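Beta-galactosidase (Trichoderma reesei, PDB 3OG2) probably hydrolyses terminal non-reducing beta-D-galactose residues in beta-D-galactosides, as a secreted fungal glycoside hydrolase of family 35. Local coordinates at residues A[620-624]-A[640-644]; A[477-482]-A[615-619]; A[147-151]-A[198-202]; A[154-159]-A[202-208]; A[915-919]-A[930-935]. One frame throughout, in Å; residues are numbered along the deposited sequence. Where two conformers were deposited one is given.

Contact 1: residues A[620-624]-A[640-644]; sequences GISKL and DWIAH
The indole of W641 reaches across to the approach to strand 623-626, with its six-membered ring against the backbone of I621 to K623. W641 (chi1 -70°, m; chi2 near 0°) sets CZ2 3.5 Å from I621 O and CZ3 3.7 Å from K623 O, both carbonyls lying at the ring edge, while S622 C is 3.7 Å from CH2. Apolar contact is added by I621 CG2, 3.7 Å from W641 CH2, and by L624 CB, 3.8 Å from CZ3. Strands 641-643 and 623-626 belong to one mixed sheet but are not neighbours: strand 629-635 runs between them, so no hydrogen bond crosses and the nearest CA atoms, of L624 and A643, stay 8.6 Å apart. Side chains span that gap on one face of the sheet, where W641 also stacks on Y633 of the middle strand. Both segments are extended except at G620 (phi 85°) and S622 (psi -2°). L624 (chi1 t, chi2 p) brings CD2 to 3.5 Å from A643 CB.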
# COMPACT_ATOMS: atom_id res chain seq x y z
N GLY A 620 40.04 -9.61 -2.25
CA GLY A 620 40.50 -9.66 -0.86
C GLY A 620 39.53 -10.34 0.08
O GLY A 620 39.81 -10.56 1.28
N ILE A 621 38.33 -10.72 -0.37
CA ILE A 621 37.40 -11.37 0.58
C ILE A 621 37.48 -12.88 0.48
O ILE A 621 37.46 -13.47 -0.61
CB ILE A 621 35.98 -10.89 0.25
CG1 ILE A 621 35.68 -9.48 0.72
CG2 ILE A 621 34.93 -11.86 0.78
CD1 ILE A 621 36.64 -8.69 1.56
N SER A 622 37.55 -13.56 1.61
CA SER A 622 37.74 -15.00 1.60
C SER A 622 36.83 -15.68 2.61
O SER A 622 36.86 -16.91 2.67
CB SER A 622 39.18 -15.41 1.94
OG SER A 622 39.57 -14.82 3.19
N LYS A 623 36.05 -14.98 3.37
CA LYS A 623 35.13 -15.56 4.37
C LYS A 623 33.70 -15.14 4.04
O LYS A 623 33.47 -14.04 3.50
CB LYS A 623 35.54 -15.14 5.79
CG LYS A 623 36.89 -15.79 6.20
CD LYS A 623 37.23 -15.21 7.57
CE LYS A 623 38.62 -15.68 8.03
NZ LYS A 623 38.57 -16.40 9.33
N LEU A 624 32.79 -16.02 4.40
CA LEU A 624 31.35 -15.80 4.19
C LEU A 624 30.59 -15.93 5.51
O LEU A 624 30.87 -16.82 6.30
CB LEU A 624 30.86 -16.82 3.18
CG LEU A 624 29.37 -16.67 2.85
CD1 LEU A 624 29.08 -15.34 2.11
CD2 LEU A 624 28.93 -17.87 2.03
N ASP A 640 32.80 -18.42 -8.39
CA ASP A 640 31.57 -18.16 -7.62
C ASP A 640 31.60 -19.03 -6.37
O ASP A 640 32.25 -20.09 -6.36
CB ASP A 640 30.36 -18.47 -8.48
CG ASP A 640 30.32 -17.65 -9.74
OD1 ASP A 640 30.79 -16.49 -9.70
OD2 ASP A 640 29.80 -18.05 -10.78
N TRP A 641 30.92 -18.60 -5.35
CA TRP A 641 30.87 -19.37 -4.11
C TRP A 641 29.51 -20.04 -4.00
O TRP A 641 28.48 -19.37 -4.17
CB TRP A 641 31.08 -18.47 -2.93
CG TRP A 641 32.46 -17.93 -2.79
CD1 TRP A 641 33.54 -18.15 -3.59
CD2 TRP A 641 32.88 -17.06 -1.74
NE1 TRP A 641 34.60 -17.45 -3.08
CE2 TRP A 641 34.25 -16.77 -1.95
CE3 TRP A 641 32.20 -16.48 -0.64
CZ2 TRP A 641 34.97 -15.93 -1.09
CZ3 TRP A 641 32.96 -15.65 0.20
CH2 TRP A 641 34.29 -15.39 -0.02
N ILE A 642 29.48 -21.33 -3.65
CA ILE A 642 28.19 -22.01 -3.44
C ILE A 642 28.16 -22.46 -1.98
O ILE A 642 29.00 -23.27 -1.55
CB ILE A 642 27.97 -23.18 -4.38
CG1 ILE A 642 28.07 -22.70 -5.85
CG2 ILE A 642 26.60 -23.81 -4.12
CD1 ILE A 642 29.14 -23.52 -6.54
N ALA A 643 27.21 -21.91 -1.27
CA ALA A 643 27.09 -22.14 0.17
C ALA A 643 25.76 -22.79 0.52
O ALA A 643 24.78 -22.68 -0.24
CB ALA A 643 27.33 -20.83 0.90
N HIS A 644 25.75 -23.43 1.68
CA HIS A 644 24.56 -24.17 2.10
C HIS A 644 24.20 -23.78 3.52
O HIS A 644 24.43 -24.57 4.45
CB HIS A 644 24.85 -25.70 2.02
CG HIS A 644 25.26 -26.06 0.63
ND1 HIS A 644 24.31 -26.29 -0.37
CD2 HIS A 644 26.45 -26.19 0.02
CE1 HIS A 644 24.91 -26.56 -1.52
NE2 HIS A 644 26.21 -26.51 -1.30

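Contact 2: residues A[477-482]-A[615-619]; sequences FAEKTV and IGIPK
Aromatic contact comes first: the ring of F477 (chi1 -61°, m; chi2 -68°) presents one face to G616 CA. G616 CA sits 3.5 Å from the ring centroid and only 2° off its normal, a CH-pi contact possible because no CB is there to clash with F477 CZ. At phi/psi 94/59° a side chain on this residue would also press against the carbonyl oxygen of I615. Register follows from this pair, with CA atoms of F477 and G616 5.9 Å apart and those of A478 and K619 6.6 Å apart.

Apolar contact is made by V482 CG2 (chi1 t), 3.9 Å from I615 CG2; further along, A478 CB is 4.0 Å from K619 CD. Residues 477-480 form the hairpin turn between strands 470-476 and 481-487, closed by the hydrogen bond F477 N to K480 O (2.8 Å); it meets the loop that follows strand 612-615, so that the second and third domains of the galactosidase abut here.

Polar links are sparse, and no direct hydrogen bond crosses. One water accepts from A478 N at 3.0 Å and donates weakly to I617 O at 3.4 Å. E479 (chi1 p) brings OE2 to 3.6 Å from I617 O, two acceptors that do not bond. K480, chi1 p and then fully extended, passes NZ within 4.2 Å of I615 CG2 to a salt bridge with D640 and a hydrogen bond to Y548 OH.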
# COMPACT_ATOMS: atom_id res chain seq x y z
N PHE A 477 33.22 -6.60 -12.13
CA PHE A 477 33.89 -6.97 -10.91
C PHE A 477 35.39 -6.90 -11.16
O PHE A 477 35.87 -6.60 -12.26
CB PHE A 477 33.48 -8.38 -10.48
CG PHE A 477 31.99 -8.47 -10.22
CD1 PHE A 477 31.45 -7.81 -9.15
CD2 PHE A 477 31.13 -9.20 -11.03
CE1 PHE A 477 30.09 -7.86 -8.91
CE2 PHE A 477 29.78 -9.29 -10.77
CZ PHE A 477 29.24 -8.65 -9.67
N ALA A 478 36.17 -7.14 -10.13
CA ALA A 478 37.60 -6.83 -10.35
C ALA A 478 38.24 -7.77 -11.37
O ALA A 478 39.23 -7.41 -12.01
CB ALA A 478 38.30 -6.84 -9.01
N GLU A 479 37.73 -8.97 -11.60
CA GLU A 479 38.43 -9.96 -12.42
C GLU A 479 37.59 -10.42 -13.60
O GLU A 479 38.03 -11.09 -14.54
CB GLU A 479 38.82 -11.09 -11.47
CG GLU A 479 37.72 -11.86 -10.82
CD GLU A 479 36.88 -11.21 -9.74
OE1 GLU A 479 36.32 -10.11 -9.91
OE2 GLU A 479 36.74 -11.80 -8.64
N LYS A 480 36.31 -10.10 -13.61
CA LYS A 480 35.39 -10.53 -14.63
C LYS A 480 34.25 -9.48 -14.74
O LYS A 480 33.98 -8.76 -13.78
CB LYS A 480 34.77 -11.89 -14.40
CG LYS A 480 34.08 -12.25 -13.10
CD LYS A 480 33.34 -13.58 -13.11
CE LYS A 480 32.70 -14.01 -11.78
NZ LYS A 480 31.97 -15.34 -11.94
N THR A 481 33.60 -9.47 -15.88
CA THR A 481 32.31 -8.78 -16.04
C THR A 481 31.24 -9.84 -16.13
O THR A 481 31.44 -10.82 -16.85
CB THR A 481 32.34 -7.88 -17.29
OG1 THR A 481 33.35 -6.88 -17.13
CG2 THR A 481 31.04 -7.13 -17.52
N VAL A 482 30.15 -9.67 -15.40
CA VAL A 482 29.08 -10.66 -15.40
C VAL A 482 27.85 -10.06 -16.01
O VAL A 482 27.51 -8.90 -15.69
CB VAL A 482 28.81 -11.09 -13.95
CG1 VAL A 482 27.50 -11.85 -13.87
CG2 VAL A 482 29.96 -11.93 -13.46
N ILE A 615 28.01 -14.48 -6.66
CA ILE A 615 28.73 -14.18 -7.91
C ILE A 615 29.33 -12.80 -7.83
O ILE A 615 28.58 -11.84 -7.53
CB ILE A 615 27.75 -14.32 -9.09
CG1 ILE A 615 27.20 -15.76 -9.20
CG2 ILE A 615 28.37 -13.87 -10.41
CD1 ILE A 615 25.91 -15.86 -10.01
N GLY A 616 30.62 -12.68 -8.04
CA GLY A 616 31.28 -11.38 -7.97
C GLY A 616 31.85 -11.12 -6.61
O GLY A 616 31.48 -10.17 -5.92
N ILE A 617 32.75 -11.96 -6.14
CA ILE A 617 33.35 -11.78 -4.82
C ILE A 617 34.30 -10.58 -4.78
O ILE A 617 35.19 -10.59 -5.61
CB ILE A 617 34.13 -13.09 -4.50
CG1 ILE A 617 33.28 -14.36 -4.70
CG2 ILE A 617 34.71 -12.94 -3.10
CD1 ILE A 617 31.98 -14.32 -4.00
N PRO A 618 34.13 -9.61 -3.87
CA PRO A 618 35.03 -8.46 -3.89
C PRO A 618 36.46 -8.94 -3.62
O PRO A 618 36.78 -9.98 -2.98
CB PRO A 618 34.50 -7.56 -2.78
CG PRO A 618 33.17 -8.09 -2.41
CD PRO A 618 33.12 -9.55 -2.82
N LYS A 619 37.39 -8.13 -4.14
CA LYS A 619 38.80 -8.45 -4.02
C LYS A 619 39.24 -8.61 -2.58
O LYS A 619 38.86 -7.78 -1.74
CB LYS A 619 39.64 -7.35 -4.66
CG LYS A 619 41.06 -7.80 -4.98
CD LYS A 619 41.34 -7.55 -6.47
CE LYS A 619 42.18 -8.68 -7.05
NZ LYS A 619 41.53 -9.29 -8.24
O HOH W 1 34.85 -7.80 -7.51

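Contact 3: residues A[147-151]-A[198-202]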
# COMPACT_ATOMS: atom_id res chain seq x y z
N LEU A 147 -8.72 27.24 3.81
CA LEU A 147 -7.27 27.44 3.69
C LEU A 147 -6.63 27.56 5.06
O LEU A 147 -5.63 26.92 5.40
CB LEU A 147 -6.91 28.75 2.94
CG LEU A 147 -7.20 28.69 1.43
CD1 LEU A 147 -6.69 29.97 0.81
CD2 LEU A 147 -6.54 27.48 0.75
N HIS A 148 -7.26 28.41 5.90
CA HIS A 148 -6.61 28.66 7.18
C HIS A 148 -6.78 27.45 8.10
O HIS A 148 -5.92 27.22 8.96
CB HIS A 148 -7.13 29.98 7.74
CG HIS A 148 -6.74 31.13 6.85
ND1 HIS A 148 -5.55 31.28 6.17
CD2 HIS A 148 -7.50 32.23 6.59
CE1 HIS A 148 -5.58 32.43 5.50
NE2 HIS A 148 -6.73 32.98 5.75
N ALA A 149 -7.80 26.60 7.89
CA ALA A 149 -7.90 25.34 8.64
C ALA A 149 -6.73 24.40 8.34
O ALA A 149 -6.42 23.57 9.19
CB ALA A 149 -9.21 24.62 8.33
N THR A 150 -6.08 24.54 7.17
CA THR A 150 -4.96 23.65 6.80
C THR A 150 -3.60 24.16 7.27
O THR A 150 -2.59 23.44 7.20
CB THR A 150 -4.86 23.44 5.28
OG1 THR A 150 -4.43 24.65 4.63
CG2 THR A 150 -6.16 22.96 4.65
N ASP A 151 -3.55 25.43 7.69
CA ASP A 151 -2.24 26.07 7.87
C ASP A 151 -1.41 25.41 8.95
O ASP A 151 -0.19 25.21 8.78
CB ASP A 151 -2.38 27.55 8.28
CG ASP A 151 -2.77 28.44 7.11
OD1 ASP A 151 -2.47 28.13 5.94
OD2 ASP A 151 -3.31 29.54 7.40
N TYR A 198 -1.42 29.00 -3.28
CA TYR A 198 -1.41 29.04 -1.80
C TYR A 198 -0.84 27.72 -1.28
O TYR A 198 -0.05 27.75 -0.31
CB TYR A 198 -2.83 29.23 -1.30
CG TYR A 198 -2.91 29.47 0.19
CD1 TYR A 198 -2.99 28.38 1.08
CD2 TYR A 198 -2.90 30.75 0.73
CE1 TYR A 198 -3.05 28.58 2.44
CE2 TYR A 198 -2.98 30.97 2.09
CZ TYR A 198 -3.05 29.88 2.96
OH TYR A 198 -3.16 30.10 4.31
N VAL A 199 -1.27 26.60 -1.85
CA VAL A 199 -0.81 25.28 -1.34
C VAL A 199 0.69 25.15 -1.53
O VAL A 199 1.44 24.70 -0.64
CB VAL A 199 -1.60 24.18 -2.07
CG1 VAL A 199 -1.03 22.80 -1.81
CG2 VAL A 199 -3.08 24.26 -1.68
N ILE A 200 1.20 25.61 -2.71
CA ILE A 200 2.65 25.62 -2.90
C ILE A 200 3.38 26.53 -1.91
O ILE A 200 4.41 26.13 -1.34
CB ILE A 200 2.99 26.05 -4.36
CG1 ILE A 200 2.56 24.94 -5.34
CG2 ILE A 200 4.46 26.43 -4.52
CD1 ILE A 200 2.60 25.38 -6.80
N ASP A 201 2.84 27.73 -1.72
CA ASP A 201 3.46 28.68 -0.81
C ASP A 201 3.55 28.11 0.61
O ASP A 201 4.56 28.37 1.30
CB ASP A 201 2.67 29.99 -0.73
CG ASP A 201 2.67 30.88 -1.95
OD1 ASP A 201 3.51 30.71 -2.87
OD2 ASP A 201 1.81 31.83 -2.01
N GLN A 202 2.53 27.36 1.04
CA GLN A 202 2.62 26.80 2.41
C GLN A 202 3.85 25.92 2.54
O GLN A 202 4.54 25.88 3.55
CB GLN A 202 1.42 25.94 2.76
CG GLN A 202 0.09 26.72 2.88
CD GLN A 202 -1.02 25.74 3.16
OE1 GLN A 202 -1.23 24.81 2.33
NE2 GLN A 202 -1.71 25.86 4.27
O HOH W 2 -3.89 24.09 1.90
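Two neighbouring helices of the TIM-barrel domain, 144-163 and 193-205, meet here through a polar network bordered by one apolar contact. Their local axes run nearly parallel, at 16° with a closest approach of 11.5 Å, a separation wide enough for long side chains to fill.

Y198 covers the most ground. Its chi1 of -173° (t) extends the ring towards helix 144-163, where L147 CD1 sits over one face, 3.8 Å from the centroid in a CH-pi contact, and L147 CD2 is 3.7 Å from Y198 CD1. The hydroxyl end is polar: Y198 OH donates to D151 OD1 at 2.6 Å and receives a weak bond from H148 ND1 at 3.3 Å. The same imidazole nitrogen donates to D151 OD2 at 3.1 Å, so both oxygens of this carboxylate are engaged.

One turn on, Q202 NE2 donates to D151 OD1 at 2.9 Å and to T150 OG1 at 3.0 Å. T150 OG1 in turn gives its proton to L147 O, 2.7 Å away. A water that donates 2.8 Å bonds to Q202 OE1 and to T150 OG1 completes the bridge.

The T150 side chain is about 11 Å from that of I119, a galactose-binding residue, so the network lies outside the sugar site. Near-parallel helices side by side around a parallel-stranded core are the hallmark of the (beta/alpha)8 barrel.

Contact 4: residues A[154-159]-A[202-208]; sequences VAHIAS and QARNAGI
V154, at the start of this helical segment, points its side chain towards the partner with chi1 t, placing CG1 3.6 Å from Q202 CB; the two CA atoms are 6.6 Å apart. The polar end of Q202 turns back instead to D151 and T150. At A155 the backbone makes the contact, its O lying 4.1 Å from A206 CB.

A158 makes the central apolar contact. Its CB is 3.5 Å from A206 CB and 4.3 Å from A203 CA, and small residues on both sides let the backbones draw together. Past the end of helix 193-205, I208 (chi1 m, chi2 m) folds back so that CD1 is 3.5 Å from A158 O and CG1 4.2 Å from A158 CB. At S159 the separation falls to 5.1 Å between its CA and that of A206, with S159 CA 3.7 Å from A206 O. No hydrogen bond joins the segments.

Segment 154-159 is helical throughout; the other is helical to N205, then closes in a Schellman motif. G207 takes phi 104°, I208 N bonds A203 O at 3.1 Å and G207 N bonds R204 O at 3.0 Å. Under this junction Y175 of strand 172-177 touches A158, A203 and I208, the layering of outer helices over inner strand typical of a TIM barrel.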
# COMPACT_ATOMS: atom_id res chain seq x y z
N VAL A 154 -0.02 22.02 7.72
CA VAL A 154 1.06 22.07 6.71
C VAL A 154 2.31 22.65 7.29
O VAL A 154 3.43 22.15 7.04
CB VAL A 154 0.63 22.80 5.42
CG1 VAL A 154 1.78 22.78 4.43
CG2 VAL A 154 -0.65 22.12 4.87
N ALA A 155 2.20 23.68 8.14
CA ALA A 155 3.38 24.26 8.74
C ALA A 155 4.17 23.22 9.50
O ALA A 155 5.41 23.17 9.42
CB ALA A 155 2.98 25.43 9.64
N HIS A 156 3.47 22.38 10.26
CA HIS A 156 4.14 21.37 11.05
C HIS A 156 4.69 20.24 10.19
O HIS A 156 5.86 19.85 10.30
CB HIS A 156 3.17 20.75 12.11
CG HIS A 156 3.05 21.65 13.28
ND1 HIS A 156 2.17 22.73 13.37
CD2 HIS A 156 3.71 21.58 14.47
CE1 HIS A 156 2.33 23.31 14.57
NE2 HIS A 156 3.26 22.63 15.25
N ILE A 157 3.84 19.65 9.31
CA ILE A 157 4.31 18.46 8.59
C ILE A 157 5.35 18.84 7.54
O ILE A 157 6.31 18.09 7.31
CB ILE A 157 3.13 17.67 7.99
CG1 ILE A 157 3.55 16.22 7.68
CG2 ILE A 157 2.53 18.33 6.73
CD1 ILE A 157 3.83 15.38 8.91
N ALA A 158 5.21 20.00 6.88
CA ALA A 158 6.18 20.35 5.86
C ALA A 158 7.47 20.74 6.52
O ALA A 158 8.52 20.53 5.91
CB ALA A 158 5.63 21.42 4.92
N SER A 159 7.46 21.24 7.76
CA SER A 159 8.77 21.48 8.40
C SER A 159 9.43 20.18 8.83
O SER A 159 10.65 20.08 8.72
CB SER A 159 8.61 22.45 9.55
OG SER A 159 7.90 21.90 10.62
N GLN A 202 2.53 27.36 1.04
CA GLN A 202 2.62 26.80 2.41
C GLN A 202 3.85 25.92 2.54
O GLN A 202 4.54 25.88 3.55
CB GLN A 202 1.42 25.94 2.76
CG GLN A 202 0.09 26.72 2.88
CD GLN A 202 -1.02 25.74 3.16
OE1 GLN A 202 -1.23 24.81 2.33
NE2 GLN A 202 -1.71 25.86 4.27
N ALA A 203 4.07 25.09 1.49
CA ALA A 203 5.21 24.15 1.56
C ALA A 203 6.52 24.92 1.46
O ALA A 203 7.47 24.67 2.22
CB ALA A 203 5.09 23.13 0.43
N ARG A 204 6.64 25.89 0.53
CA ARG A 204 7.89 26.66 0.38
C ARG A 204 8.17 27.42 1.68
O ARG A 204 9.31 27.51 2.12
CB ARG A 204 7.76 27.65 -0.79
CG ARG A 204 7.74 26.92 -2.13
CD ARG A 204 9.01 26.14 -2.39
NE ARG A 204 9.16 25.69 -3.78
CZ ARG A 204 9.77 24.58 -4.20
NH1 ARG A 204 10.33 23.76 -3.30
NH2 ARG A 204 9.82 24.32 -5.49
N ASN A 205 7.12 28.00 2.28
CA ASN A 205 7.28 28.80 3.50
C ASN A 205 7.78 27.93 4.64
O ASN A 205 8.45 28.47 5.55
CB ASN A 205 5.97 29.45 3.92
CG ASN A 205 5.52 30.59 3.03
OD1 ASN A 205 4.33 31.01 3.09
ND2 ASN A 205 6.39 31.09 2.21
N ALA A 206 7.47 26.63 4.62
CA ALA A 206 7.92 25.72 5.69
C ALA A 206 9.30 25.15 5.42
O ALA A 206 9.79 24.34 6.25
CB ALA A 206 6.92 24.57 5.85
N GLY A 207 9.95 25.57 4.34
CA GLY A 207 11.31 25.18 4.07
C GLY A 207 11.52 24.11 3.00
O GLY A 207 12.65 23.63 2.86
N ILE A 208 10.46 23.73 2.28
CA ILE A 208 10.63 22.73 1.24
C ILE A 208 11.36 23.39 0.08
O ILE A 208 10.82 24.39 -0.45
CB ILE A 208 9.27 22.16 0.80
CG1 ILE A 208 8.56 21.47 1.96
CG2 ILE A 208 9.41 21.26 -0.41
CD1 ILE A 208 9.28 20.22 2.51

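Contact 5: residues A[915-919]-A[930-935]; sequences APYRA and KYVSNI. With NAG (2-acetamido-2-deoxy-beta-D-glucopyranose), chain C; NAG (2-acetamido-2-deoxy-beta-D-glucopyranose), chain B.
The beta hairpin 917-923/926-932, at the edge of an antiparallel sheet in a C-terminal all-beta domain, buries most surface here at R918, Y931 and Y917. Strand axes lie 4.7 Å apart at 168°. R918 and V932 form a non-hydrogen-bonded pair (CA-CA 4.6 Å), A919 and Y931 a hydrogen-bonded one (5.0 Å), with A919 N to Y931 O and Y931 N to A919 O both 2.8 Å.

R918 (m, t, p) lays its guanidinium over V932, NH1 3.5 Å from CG1, and salt-bridges D783 through NH2; a water 2.8 Å from NH1 continues to N934 OD1 (2.9 Å), and N934 ND2 hydrogen-bonds T753 O.

Y931 (chi1 t) and A919 share the other face, their CB atoms 4.1 Å apart. Y931 CE1 touches C8 of the chain C NAG, part of a protein-linked glycan, at 3.3 Å; N2 of this sugar donates to S933 O (2.9 Å).

Y917 (chi1 p) meets Y931 obliquely, centroids 5.5 Å apart and planes at 43°. S933 CB lies over the Y917 ring, 3.9 Å from its centroid. Regular pairing ends there: S933 N bonds Y917 O (2.8 Å), and S933 OG (chi1 p) accepts from Y917 N at 2.9 Å.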
# COMPACT_ATOMS: atom_id res chain seq x y z
N ALA A 915 -27.43 -15.87 12.01
CA ALA A 915 -27.89 -14.51 12.29
C ALA A 915 -26.75 -13.50 12.10
O ALA A 915 -25.57 -13.73 12.41
CB ALA A 915 -28.45 -14.43 13.70
N PRO A 916 -27.13 -12.35 11.57
CA PRO A 916 -26.16 -11.33 11.24
C PRO A 916 -25.56 -10.60 12.44
O PRO A 916 -26.26 -10.31 13.42
CB PRO A 916 -26.98 -10.34 10.39
CG PRO A 916 -28.38 -10.55 10.90
CD PRO A 916 -28.53 -12.01 11.22
N TYR A 917 -24.24 -10.33 12.36
CA TYR A 917 -23.61 -9.57 13.42
C TYR A 917 -22.42 -8.77 12.84
O TYR A 917 -21.94 -9.08 11.76
CB TYR A 917 -23.13 -10.46 14.56
CG TYR A 917 -21.99 -11.42 14.25
CD1 TYR A 917 -22.25 -12.66 13.65
CD2 TYR A 917 -20.70 -11.09 14.58
CE1 TYR A 917 -21.21 -13.53 13.37
CE2 TYR A 917 -19.66 -11.97 14.30
CZ TYR A 917 -19.91 -13.17 13.71
OH TYR A 917 -18.86 -14.03 13.47
N ARG A 918 -22.06 -7.80 13.69
CA ARG A 918 -20.87 -7.01 13.39
C ARG A 918 -19.91 -7.24 14.54
O ARG A 918 -20.37 -7.37 15.69
CB ARG A 918 -21.20 -5.51 13.25
CG ARG A 918 -22.27 -5.36 12.16
CD ARG A 918 -22.77 -3.93 12.04
NE ARG A 918 -21.81 -2.93 11.52
CZ ARG A 918 -21.70 -2.58 10.26
NH1 ARG A 918 -22.45 -3.20 9.33
NH2 ARG A 918 -20.83 -1.65 9.92
N ALA A 919 -18.63 -7.33 14.29
CA ALA A 919 -17.68 -7.52 15.38
C ALA A 919 -16.51 -6.56 15.16
O ALA A 919 -16.19 -6.15 14.02
CB ALA A 919 -17.14 -8.96 15.40
N LYS A 930 -12.81 -4.72 11.55
CA LYS A 930 -14.23 -4.57 11.56
C LYS A 930 -14.73 -5.71 10.67
O LYS A 930 -14.47 -5.78 9.49
CB LYS A 930 -14.62 -3.18 10.98
CG LYS A 930 -16.13 -2.98 10.98
CD LYS A 930 -16.53 -1.50 10.85
CE LYS A 930 -16.54 -0.78 12.18
NZ LYS A 930 -17.05 0.62 12.12
N TYR A 931 -15.48 -6.60 11.31
CA TYR A 931 -16.01 -7.79 10.66
C TYR A 931 -17.51 -7.62 10.53
O TYR A 931 -18.18 -7.32 11.50
CB TYR A 931 -15.71 -9.01 11.56
CG TYR A 931 -16.28 -10.30 10.98
CD1 TYR A 931 -15.63 -10.89 9.90
CD2 TYR A 931 -17.43 -10.87 11.48
CE1 TYR A 931 -16.14 -12.07 9.34
CE2 TYR A 931 -17.98 -12.05 10.98
CZ TYR A 931 -17.31 -12.63 9.90
OH TYR A 931 -17.79 -13.79 9.34
N VAL A 932 -18.04 -7.86 9.33
CA VAL A 932 -19.45 -7.63 9.10
C VAL A 932 -19.99 -8.90 8.46
O VAL A 932 -19.79 -9.19 7.28
CB VAL A 932 -19.74 -6.38 8.21
CG1 VAL A 932 -21.25 -6.26 8.00
CG2 VAL A 932 -19.17 -5.12 8.87
N SER A 933 -20.69 -9.68 9.29
CA SER A 933 -20.91 -11.09 8.91
C SER A 933 -21.83 -11.22 7.70
O SER A 933 -21.73 -12.21 6.95
CB SER A 933 -21.44 -11.90 10.11
OG SER A 933 -22.86 -11.69 10.24
N ASN A 934 -22.72 -10.23 7.50
CA ASN A 934 -23.71 -10.31 6.42
C ASN A 934 -23.30 -9.46 5.21
O ASN A 934 -24.09 -9.36 4.29
CB ASN A 934 -25.10 -9.88 6.92
CG ASN A 934 -25.10 -8.44 7.42
OD1 ASN A 934 -24.17 -7.98 8.06
ND2 ASN A 934 -26.17 -7.69 7.10
N ILE A 935 -22.08 -8.90 5.20
CA ILE A 935 -21.65 -8.07 4.08
C ILE A 935 -20.28 -8.52 3.57
O ILE A 935 -20.09 -8.70 2.34
CB ILE A 935 -21.61 -6.58 4.44
CG1 ILE A 935 -23.00 -6.13 4.92
CG2 ILE A 935 -21.10 -5.77 3.23
CD1 ILE A 935 -23.09 -4.63 5.26
C1 NAG C . -20.79 -14.63 4.96
C2 NAG C . -20.19 -13.45 4.17
C3 NAG C . -21.35 -12.64 3.58
C4 NAG C . -22.25 -13.52 2.70
C5 NAG C . -22.65 -14.79 3.49
C6 NAG C . -23.41 -15.79 2.61
C7 NAG C . -18.14 -12.50 5.11
C8 NAG C . -17.52 -11.87 6.35
N2 NAG C . -19.46 -12.61 5.13
O3 NAG C . -20.82 -11.55 2.85
O4 NAG C . -23.45 -12.81 2.44
O5 NAG C . -21.52 -15.43 4.03
O6 NAG C . -23.96 -16.79 3.49
O7 NAG C . -17.45 -12.93 4.20
C1 NAG B . -23.69 -12.34 1.26
C2 NAG B . -25.17 -11.95 1.15
C3 NAG B . -25.43 -11.34 -0.23
C4 NAG B . -24.48 -10.15 -0.46
C5 NAG B . -23.03 -10.60 -0.21
C6 NAG B . -21.98 -9.49 -0.40
C7 NAG B . -26.77 -13.36 2.24
C8 NAG B . -27.34 -14.76 2.30
N2 NAG B . -26.00 -13.15 1.16
O3 NAG B . -26.77 -10.85 -0.23
O4 NAG B . -24.64 -9.80 -1.82
O5 NAG B . -22.91 -11.16 1.08
O6 NAG B . -22.19 -8.47 0.57
O7 NAG B . -26.47 -12.78 3.30
O HOH W 3 -23.79 -14.28 10.20
O HOH W 4 -19.22 -15.36 11.13
O HOH W 5 -24.23 -5.40 9.29

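Overall arrangement
The five contacts fall into two adjoining pairs and one that stands apart. Contacts 1 and 2, with centres 12 Å apart, touch directly: the salt bridge from K480 NZ to D640 OD1 (2.8 Å) and the packing of W641 CZ2 on I617 CG2 (3.6 Å) join the sheet of contact 1 to contact 2, the one that lies between two domains. Contacts 3 and 4, 9 Å apart, are successive parts of a single helix pair and share Q202; the V154 side chain of contact 4 lies about 10 Å from that of I119 in the galactose site. Contact 5 lies beside its glycan, centre to centre 41 Å from contact 3 and 59 Å from contact 2, across the chain's centre.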